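Local coordinates for protein integral membrane indolylacetylinositol arabinosyltransferase EmbB (PDB 7BVC) that probably transfers arabinose in the polymerization of the arabinan of cell-wall arabinogalactan, as a membrane-bound glycosyltransferase of the emb family, at residues L761-P775 with V825-L839. Residues are numbered along the deposited sequence; the frame is centred on the assembly and turned at random.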
ATOM      1  N   LEU B 761      12.665  39.206 -27.260  1.00 72.22           N
ATOM      2  CA  LEU B 761      12.790  38.232 -26.181  1.00 72.22           C
ATOM      3  C   LEU B 761      14.193  37.641 -26.137  1.00 72.22           C
ATOM      4  O   LEU B 761      14.764  37.457 -25.056  1.00 72.22           O
ATOM      5  CB  LEU B 761      11.742  37.132 -26.345  1.00 72.22           C
ATOM      6  CG  LEU B 761      11.869  35.913 -25.430  1.00 72.22           C
ATOM      7  CD1 LEU B 761      11.803  36.327 -23.971  1.00 72.22           C
ATOM      8  CD2 LEU B 761      10.789  34.895 -25.749  1.00 72.22           C
ATOM      9  N   GLY B 762      14.759  37.326 -27.300  1.00 77.71           N
ATOM     10  CA  GLY B 762      16.154  36.971 -27.407  1.00 77.71           C
ATOM     11  C   GLY B 762      16.950  38.212 -27.750  1.00 77.71           C
ATOM     12  O   GLY B 762      16.641  38.908 -28.716  1.00 77.71           O
ATOM     13  N   GLY B 763      17.985  38.478 -26.962  1.00 82.25           N
ATOM     14  CA  GLY B 763      18.647  39.763 -27.045  1.00 82.25           C
ATOM     15  C   GLY B 763      19.630  39.882 -28.188  1.00 82.25           C
ATOM     16  O   GLY B 763      19.317  39.520 -29.327  1.00 82.25           O
ATOM     17  N   GLU B 764      20.823  40.399 -27.900  1.00 90.78           N
ATOM     18  CA  GLU B 764      21.792  40.648 -28.961  1.00 90.78           C
ATOM     19  C   GLU B 764      22.372  39.347 -29.502  1.00 90.78           C
ATOM     20  O   GLU B 764      22.420  39.138 -30.719  1.00 90.78           O
ATOM     21  CB  GLU B 764      22.902  41.566 -28.448  1.00 90.78           C
ATOM     22  CG  GLU B 764      22.525  43.040 -28.421  1.00 90.78           C
ATOM     23  CD  GLU B 764      21.937  43.471 -27.092  1.00 90.78           C
ATOM     24  OE1 GLU B 764      21.138  42.705 -26.514  1.00 90.78           O
ATOM     25  OE2 GLU B 764      22.275  44.579 -26.624  1.00 90.78           O
ATOM     26  N   ASP B 765      22.802  38.454 -28.614  1.00 89.15           N
ATOM     27  CA  ASP B 765      23.469  37.210 -29.006  1.00 89.15           C
ATOM     28  C   ASP B 765      22.873  36.035 -28.245  1.00 89.15           C
ATOM     29  O   ASP B 765      23.447  35.557 -27.259  1.00 89.15           O
ATOM     30  CB  ASP B 765      24.979  37.292 -28.760  1.00 89.15           C
ATOM     31  CG  ASP B 765      25.606  38.547 -29.339  1.00 89.15           C
ATOM     32  OD1 ASP B 765      25.168  39.000 -30.417  1.00 89.15           O
ATOM     33  OD2 ASP B 765      26.541  39.086 -28.711  1.00 89.15           O
ATOM     34  N   PRO B 766      21.714  35.536 -28.676  1.00 84.65           N
ATOM     35  CA  PRO B 766      21.188  34.294 -28.091  1.00 84.65           C
ATOM     36  C   PRO B 766      21.991  33.100 -28.592  1.00 84.65           C
ATOM     37  O   PRO B 766      22.152  32.906 -29.798  1.00 84.65           O
ATOM     38  CB  PRO B 766      19.739  34.247 -28.585  1.00 84.65           C
ATOM     39  CG  PRO B 766      19.745  35.047 -29.836  1.00 84.65           C
ATOM     40  CD  PRO B 766      20.803  36.104 -29.685  1.00 84.65           C
ATOM     41  N   GLN B 767      22.496  32.298 -27.655  1.00 83.07           N
ATOM     42  CA  GLN B 767      23.452  31.249 -28.016  1.00 83.07           C
ATOM     43  C   GLN B 767      22.757  30.000 -28.552  1.00 83.07           C
ATOM     44  O   GLN B 767      22.960  29.611 -29.705  1.00 83.07           O
ATOM     45  CB  GLN B 767      24.327  30.907 -26.806  1.00 83.07           C
ATOM     46  CG  GLN B 767      25.531  30.045 -27.141  1.00 83.07           C
ATOM     47  CD  GLN B 767      26.331  30.590 -28.308  1.00 83.07           C
ATOM     48  OE1 GLN B 767      26.815  31.722 -28.269  1.00 83.07           O
ATOM     49  NE2 GLN B 767      26.472  29.787 -29.355  1.00 83.07           N
ATOM     50  N   GLY B 768      21.931  29.362 -27.730  1.00 77.94           N
ATOM     51  CA  GLY B 768      21.334  28.103 -28.130  1.00 77.94           C
ATOM     52  C   GLY B 768      19.829  28.047 -27.980  1.00 77.94           C
ATOM     53  O   GLY B 768      19.279  27.009 -27.597  1.00 77.94           O
ATOM     54  N   PHE B 769      19.149  29.147 -28.280  1.00 75.22           N
ATOM     55  CA  PHE B 769      17.703  29.240 -28.145  1.00 75.22           C
ATOM     56  C   PHE B 769      17.054  29.321 -29.517  1.00 75.22           C
ATOM     57  O   PHE B 769      17.546  30.016 -30.411  1.00 75.22           O
ATOM     58  CB  PHE B 769      17.308  30.456 -27.303  1.00 75.22           C
ATOM     59  CG  PHE B 769      17.397  30.221 -25.821  1.00 75.22           C
ATOM     60  CD1 PHE B 769      18.614  30.289 -25.169  1.00 75.22           C
ATOM     61  CD2 PHE B 769      16.264  29.933 -25.082  1.00 75.22           C
ATOM     62  CE1 PHE B 769      18.698  30.073 -23.809  1.00 75.22           C
ATOM     63  CE2 PHE B 769      16.343  29.717 -23.722  1.00 75.22           C
ATOM     64  CZ  PHE B 769      17.563  29.785 -23.085  1.00 75.22           C
ATOM     65  N   SER B 770      15.948  28.603 -29.680  1.00 78.23           N
ATOM     66  CA  SER B 770      15.180  28.581 -30.911  1.00 78.23           C
ATOM     67  C   SER B 770      13.707  28.792 -30.598  1.00 78.23           C
ATOM     68  O   SER B 770      13.233  28.391 -29.528  1.00 78.23           O
ATOM     69  CB  SER B 770      15.360  27.252 -31.659  1.00 78.23           C
ATOM     70  OG  SER B 770      14.757  26.184 -30.953  1.00 78.23           O
ATOM     71  N   PRO B 771      12.961  29.430 -31.503  1.00 76.71           N
ATOM     72  CA  PRO B 771      11.536  29.684 -31.219  1.00 76.71           C
ATOM     73  C   PRO B 771      10.726  28.412 -31.024  1.00 76.71           C
ATOM     74  O   PRO B 771       9.977  28.302 -30.044  1.00 76.71           O
ATOM     75  CB  PRO B 771      11.072  30.486 -32.444  1.00 76.71           C
ATOM     76  CG  PRO B 771      12.115  30.261 -33.489  1.00 76.71           C
ATOM     77  CD  PRO B 771      13.397  30.061 -32.758  1.00 76.71           C
ATOM     78  N   ASP B 772      10.850  27.446 -31.926  1.00 81.74           N
ATOM     79  CA  ASP B 772      10.171  26.160 -31.776  1.00 81.74           C
ATOM     80  C   ASP B 772      11.116  25.126 -31.162  1.00 81.74           C
ATOM     81  O   ASP B 772      11.459  24.110 -31.764  1.00 81.74           O
ATOM     82  CB  ASP B 772       9.619  25.691 -33.120  1.00 81.74           C
ATOM     83  CG  ASP B 772      10.623  25.838 -34.245  1.00 81.74           C
ATOM     84  OD1 ASP B 772      11.760  26.276 -33.977  1.00 81.74           O
ATOM     85  OD2 ASP B 772      10.271  25.518 -35.399  1.00 81.74           O
ATOM     86  N   GLY B 773      11.529  25.410 -29.931  1.00 75.66           N
ATOM     87  CA  GLY B 773      12.419  24.532 -29.196  1.00 75.66           C
ATOM     88  C   GLY B 773      11.727  23.864 -28.029  1.00 75.66           C
ATOM     89  O   GLY B 773      12.292  23.753 -26.938  1.00 75.66           O
ATOM     90  N   VAL B 774      10.490  23.429 -28.247  1.00 74.50           N
ATOM     91  CA  VAL B 774       9.673  22.803 -27.211  1.00 74.50           C
ATOM     92  C   VAL B 774       9.302  21.405 -27.687  1.00 74.50           C
ATOM     93  O   VAL B 774       9.159  21.186 -28.898  1.00 74.50           O
ATOM     94  CB  VAL B 774       8.423  23.649 -26.910  1.00 74.50           C
ATOM     95  CG1 VAL B 774       7.730  23.179 -25.641  1.00 74.50           C
ATOM     96  CG2 VAL B 774       8.785  25.121 -26.808  1.00 74.50           C
ATOM     97  N   PRO B 775       9.140  20.427 -26.790  1.00 74.89           N
ATOM     98  CA  PRO B 775       8.638  19.116 -27.220  1.00 74.89           C
ATOM     99  C   PRO B 775       7.193  19.175 -27.689  1.00 74.89           C
ATOM    100  O   PRO B 775       6.589  20.250 -27.737  1.00 74.89           O
ATOM    101  CB  PRO B 775       8.788  18.253 -25.962  1.00 74.89           C
ATOM    102  CG  PRO B 775       9.891  18.890 -25.211  1.00 74.89           C
ATOM    103  CD  PRO B 775       9.743  20.363 -25.449  1.00 74.89           C
ATOM    104  N   VAL B 825       8.041  33.072 -28.122  1.00 68.52           N
ATOM    105  CA  VAL B 825       8.563  31.959 -27.335  1.00 68.52           C
ATOM    106  C   VAL B 825      10.037  31.784 -27.688  1.00 68.52           C
ATOM    107  O   VAL B 825      10.527  32.321 -28.682  1.00 68.52           O
ATOM    108  CB  VAL B 825       7.788  30.640 -27.585  1.00 68.52           C
ATOM    109  CG1 VAL B 825       8.007  29.645 -26.451  1.00 68.52           C
ATOM    110  CG2 VAL B 825       6.303  30.892 -27.778  1.00 68.52           C
ATOM    111  N   ALA B 826      10.746  31.028 -26.851  1.00 67.08           N
ATOM    112  CA  ALA B 826      12.133  30.666 -27.106  1.00 67.08           C
ATOM    113  C   ALA B 826      12.471  29.453 -26.254  1.00 67.08           C
ATOM    114  O   ALA B 826      12.166  29.431 -25.061  1.00 67.08           O
ATOM    115  CB  ALA B 826      13.087  31.823 -26.791  1.00 67.08           C
ATOM    116  N   GLY B 827      13.106  28.454 -26.865  1.00 70.72           N
ATOM    117  CA  GLY B 827      13.336  27.193 -26.193  1.00 70.72           C
ATOM    118  C   GLY B 827      14.742  26.677 -26.421  1.00 70.72           C
ATOM    119  O   GLY B 827      15.426  27.053 -27.375  1.00 70.72           O
ATOM    120  N   THR B 828      15.159  25.790 -25.516  1.00 74.48           N
ATOM    121  CA  THR B 828      16.482  25.182 -25.544  1.00 74.48           C
ATOM    122  C   THR B 828      16.472  23.744 -26.052  1.00 74.48           C
ATOM    123  O   THR B 828      17.508  23.263 -26.525  1.00 74.48           O
ATOM    124  CB  THR B 828      17.102  25.224 -24.139  1.00 74.48           C
ATOM    125  OG1 THR B 828      17.021  26.559 -23.627  1.00 74.48           O
ATOM    126  CG2 THR B 828      18.556  24.802 -24.158  1.00 74.48           C
ATOM    127  N   TYR B 829      15.329  23.062 -25.986  1.00 77.96           N
ATOM    128  CA  TYR B 829      15.259  21.657 -26.364  1.00 77.96           C
ATOM    129  C   TYR B 829      15.682  21.453 -27.814  1.00 77.96           C
ATOM    130  O   TYR B 829      15.367  22.258 -28.694  1.00 77.96           O
ATOM    131  CB  TYR B 829      13.840  21.131 -26.148  1.00 77.96           C
ATOM    132  CG  TYR B 829      13.631  19.685 -26.536  1.00 77.96           C
ATOM    133  CD1 TYR B 829      13.989  18.656 -25.677  1.00 77.96           C
ATOM    134  CD2 TYR B 829      13.062  19.351 -27.756  1.00 77.96           C
ATOM    135  CE1 TYR B 829      13.794  17.334 -26.026  1.00 77.96           C
ATOM    136  CE2 TYR B 829      12.863  18.034 -28.113  1.00 77.96           C
ATOM    137  CZ  TYR B 829      13.232  17.030 -27.245  1.00 77.96           C
ATOM    138  OH  TYR B 829      13.035  15.715 -27.596  1.00 77.96           O
ATOM    139  N   SER B 830      16.401  20.360 -28.054  1.00 84.82           N
ATOM    140  CA  SER B 830      16.899  20.020 -29.380  1.00 84.82           C
ATOM    141  C   SER B 830      17.040  18.509 -29.458  1.00 84.82           C
ATOM    142  O   SER B 830      17.108  17.822 -28.436  1.00 84.82           O
ATOM    143  CB  SER B 830      18.235  20.712 -29.677  1.00 84.82           C
ATOM    144  OG  SER B 830      18.893  20.097 -30.768  1.00 84.82           O
ATOM    145  N   THR B 831      17.078  17.996 -30.690  1.00 89.87           N
ATOM    146  CA  THR B 831      17.076  16.556 -30.928  1.00 89.87           C
ATOM    147  C   THR B 831      18.281  16.114 -31.759  1.00 89.87           C
ATOM    148  O   THR B 831      18.444  14.923 -32.036  1.00 89.87           O
ATOM    149  CB  THR B 831      15.760  16.151 -31.602  1.00 89.87           C
ATOM    150  OG1 THR B 831      14.666  16.720 -30.875  1.00 89.87           O
ATOM    151  CG2 THR B 831      15.569  14.640 -31.600  1.00 89.87           C
ATOM    152  N   GLU B 832      19.162  17.042 -32.122  1.00 94.19           N
ATOM    153  CA  GLU B 832      20.295  16.712 -32.976  1.00 94.19           C
ATOM    154  C   GLU B 832      21.639  16.907 -32.288  1.00 94.19           C
ATOM    155  O   GLU B 832      22.545  16.087 -32.472  1.00 94.19           O
ATOM    156  CB  GLU B 832      20.228  17.533 -34.278  1.00 94.19           C
ATOM    157  CG  GLU B 832      20.409  19.031 -34.111  1.00 94.19           C
ATOM    158  CD  GLU B 832      19.111  19.746 -33.817  1.00 94.19           C
ATOM    159  OE1 GLU B 832      18.115  19.070 -33.495  1.00 94.19           O
ATOM    160  OE2 GLU B 832      19.088  20.991 -33.894  1.00 94.19           O
ATOM    161  N   ALA B 833      21.802  17.969 -31.498  1.00 89.65           N
ATOM    162  CA  ALA B 833      23.094  18.259 -30.893  1.00 89.65           C
ATOM    163  C   ALA B 833      22.892  19.152 -29.680  1.00 89.65           C
ATOM    164  O   ALA B 833      22.253  20.202 -29.782  1.00 89.65           O
ATOM    165  CB  ALA B 833      24.035  18.931 -31.900  1.00 89.65           C
ATOM    166  N   GLN B 834      23.442  18.734 -28.544  1.00 82.61           N
ATOM    167  CA  GLN B 834      23.290  19.480 -27.308  1.00 82.61           C
ATOM    168  C   GLN B 834      24.301  20.621 -27.238  1.00 82.61           C
ATOM    169  O   GLN B 834      25.319  20.632 -27.933  1.00 82.61           O
ATOM    170  CB  GLN B 834      23.442  18.550 -26.108  1.00 82.61           C
ATOM    171  CG  GLN B 834      22.571  17.313 -26.202  1.00 82.61           C
ATOM    172  CD  GLN B 834      21.125  17.643 -26.514  1.00 82.61           C
ATOM    173  OE1 GLN B 834      20.549  18.567 -25.939  1.00 82.61           O
ATOM    174  NE2 GLN B 834      20.532  16.887 -27.428  1.00 82.61           N
ATOM    175  N   GLN B 835      24.006  21.590 -26.375  1.00 79.30           N
ATOM    176  CA  GLN B 835      24.767  22.829 -26.341  1.00 79.30           C
ATOM    177  C   GLN B 835      24.495  23.539 -25.023  1.00 79.30           C
ATOM    178  O   GLN B 835      23.527  23.236 -24.322  1.00 79.30           O
ATOM    179  CB  GLN B 835      24.399  23.727 -27.528  1.00 79.30           C
ATOM    180  CG  GLN B 835      25.396  24.825 -27.847  1.00 79.30           C
ATOM    181  CD  GLN B 835      24.982  25.632 -29.058  1.00 79.30           C
ATOM    182  OE1 GLN B 835      23.870  25.484 -29.564  1.00 79.30           O
ATOM    183  NE2 GLN B 835      25.873  26.496 -29.528  1.00 79.30           N
ATOM    184  N   GLU B 836      25.370  24.485 -24.696  1.00 78.41           N
ATOM    185  CA  GLU B 836      25.171  25.390 -23.573  1.00 78.41           C
ATOM    186  C   GLU B 836      24.463  26.634 -24.092  1.00 78.41           C
ATOM    187  O   GLU B 836      24.937  27.272 -25.038  1.00 78.41           O
ATOM    188  CB  GLU B 836      26.500  25.759 -22.918  1.00 78.41           C
ATOM    189  CG  GLU B 836      27.115  24.647 -22.092  1.00 78.41           C
ATOM    190  CD  GLU B 836      28.361  25.099 -21.361  1.00 78.41           C
ATOM    191  OE1 GLU B 836      29.216  25.752 -21.995  1.00 78.41           O
ATOM    192  OE2 GLU B 836      28.482  24.805 -20.154  1.00 78.41           O
ATOM    193  N   SER B 837      23.337  26.974 -23.476  1.00 78.14           N
ATOM    194  CA  SER B 837      22.448  28.007 -23.982  1.00 78.14           C
ATOM    195  C   SER B 837      22.422  29.202 -23.038  1.00 78.14           C
ATOM    196  O   SER B 837      22.443  29.041 -21.815  1.00 78.14           O
ATOM    197  CB  SER B 837      21.033  27.458 -24.162  1.00 78.14           C
ATOM    198  OG  SER B 837      20.945  26.656 -25.327  1.00 78.14           O
ATOM    199  N   ARG B 838      22.380  30.398 -23.620  1.00 79.63           N
ATOM    200  CA  ARG B 838      22.262  31.634 -22.865  1.00 79.63           C
ATOM    201  C   ARG B 838      21.251  32.538 -23.551  1.00 79.63           C
ATOM    202  O   ARG B 838      20.952  32.381 -24.738  1.00 79.63           O
ATOM    203  CB  ARG B 838      23.609  32.357 -22.733  1.00 79.63           C
ATOM    204  CG  ARG B 838      24.521  31.794 -21.661  1.00 79.63           C
ATOM    205  CD  ARG B 838      25.451  30.739 -22.230  1.00 79.63           C
ATOM    206  NE  ARG B 838      26.350  30.196 -21.219  1.00 79.63           N
ATOM    207  CZ  ARG B 838      27.634  30.519 -21.114  1.00 79.63           C
ATOM    208  NH1 ARG B 838      28.172  31.384 -21.961  1.00 79.63           N
ATOM    209  NH2 ARG B 838      28.381  29.976 -20.163  1.00 79.63           N
ATOM    210  N   LEU B 839      20.729  33.495 -22.791  1.00 74.63           N
ATOM    211  CA  LEU B 839      19.737  34.430 -23.301  1.00 74.63           C
ATOM    212  C   LEU B 839      19.631  35.598 -22.337  1.00 74.63           C
ATOM    213  O   LEU B 839      19.618  35.404 -21.120  1.00 74.63           O
ATOM    214  CB  LEU B 839      18.370  33.748 -23.477  1.00 74.63           C
ATOM    215  CG  LEU B 839      17.190  34.566 -24.011  1.00 74.63           C
ATOM    216  CD1 LEU B 839      16.337  33.722 -24.937  1.00 74.63           C
ATOM    217  CD2 LEU B 839      16.342  35.092 -22.867  1.00 74.63           C
TER
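The F769 ring slots between T828 and L839. L839 CD1 makes a CH-pi contact over one face, 3.9 Å from the ring centroid and 19° off its normal. T828 OG1 lies over the opposite face, offset toward the edge of the ring. A826 CB touches F769 CD2 and also L761 CD2, the latter at 4.0 Å. A second CH-pi contact lies apart from this cluster. There P775 CG stands over the centre of the Y829 ring, 4.0 Å from the centroid. Y829 has CG anti to its backbone N (chi1 179°), which carries the ring to P775.

Further out come the polar bonds, mostly backbone to backbone. S770 and G827 form a single antiparallel hydrogen-bonded pair, with S770 N to G827 O at 2.8 Å and G827 N to S770 O at 2.7 Å. S837 OG donates to G768 O at 2.8 Å, from above the carbonyl plane. Q767 N to R838 O is a weak bond.

The loop 761-775 thus lies across the edge strands, within this chain, of two antiparallel sheets, the short, weakly bonded 826-827 and 837-845. F769 also touches I945 of strand 945-947 and A934 of strand 929-936, so it packs between the two sheets.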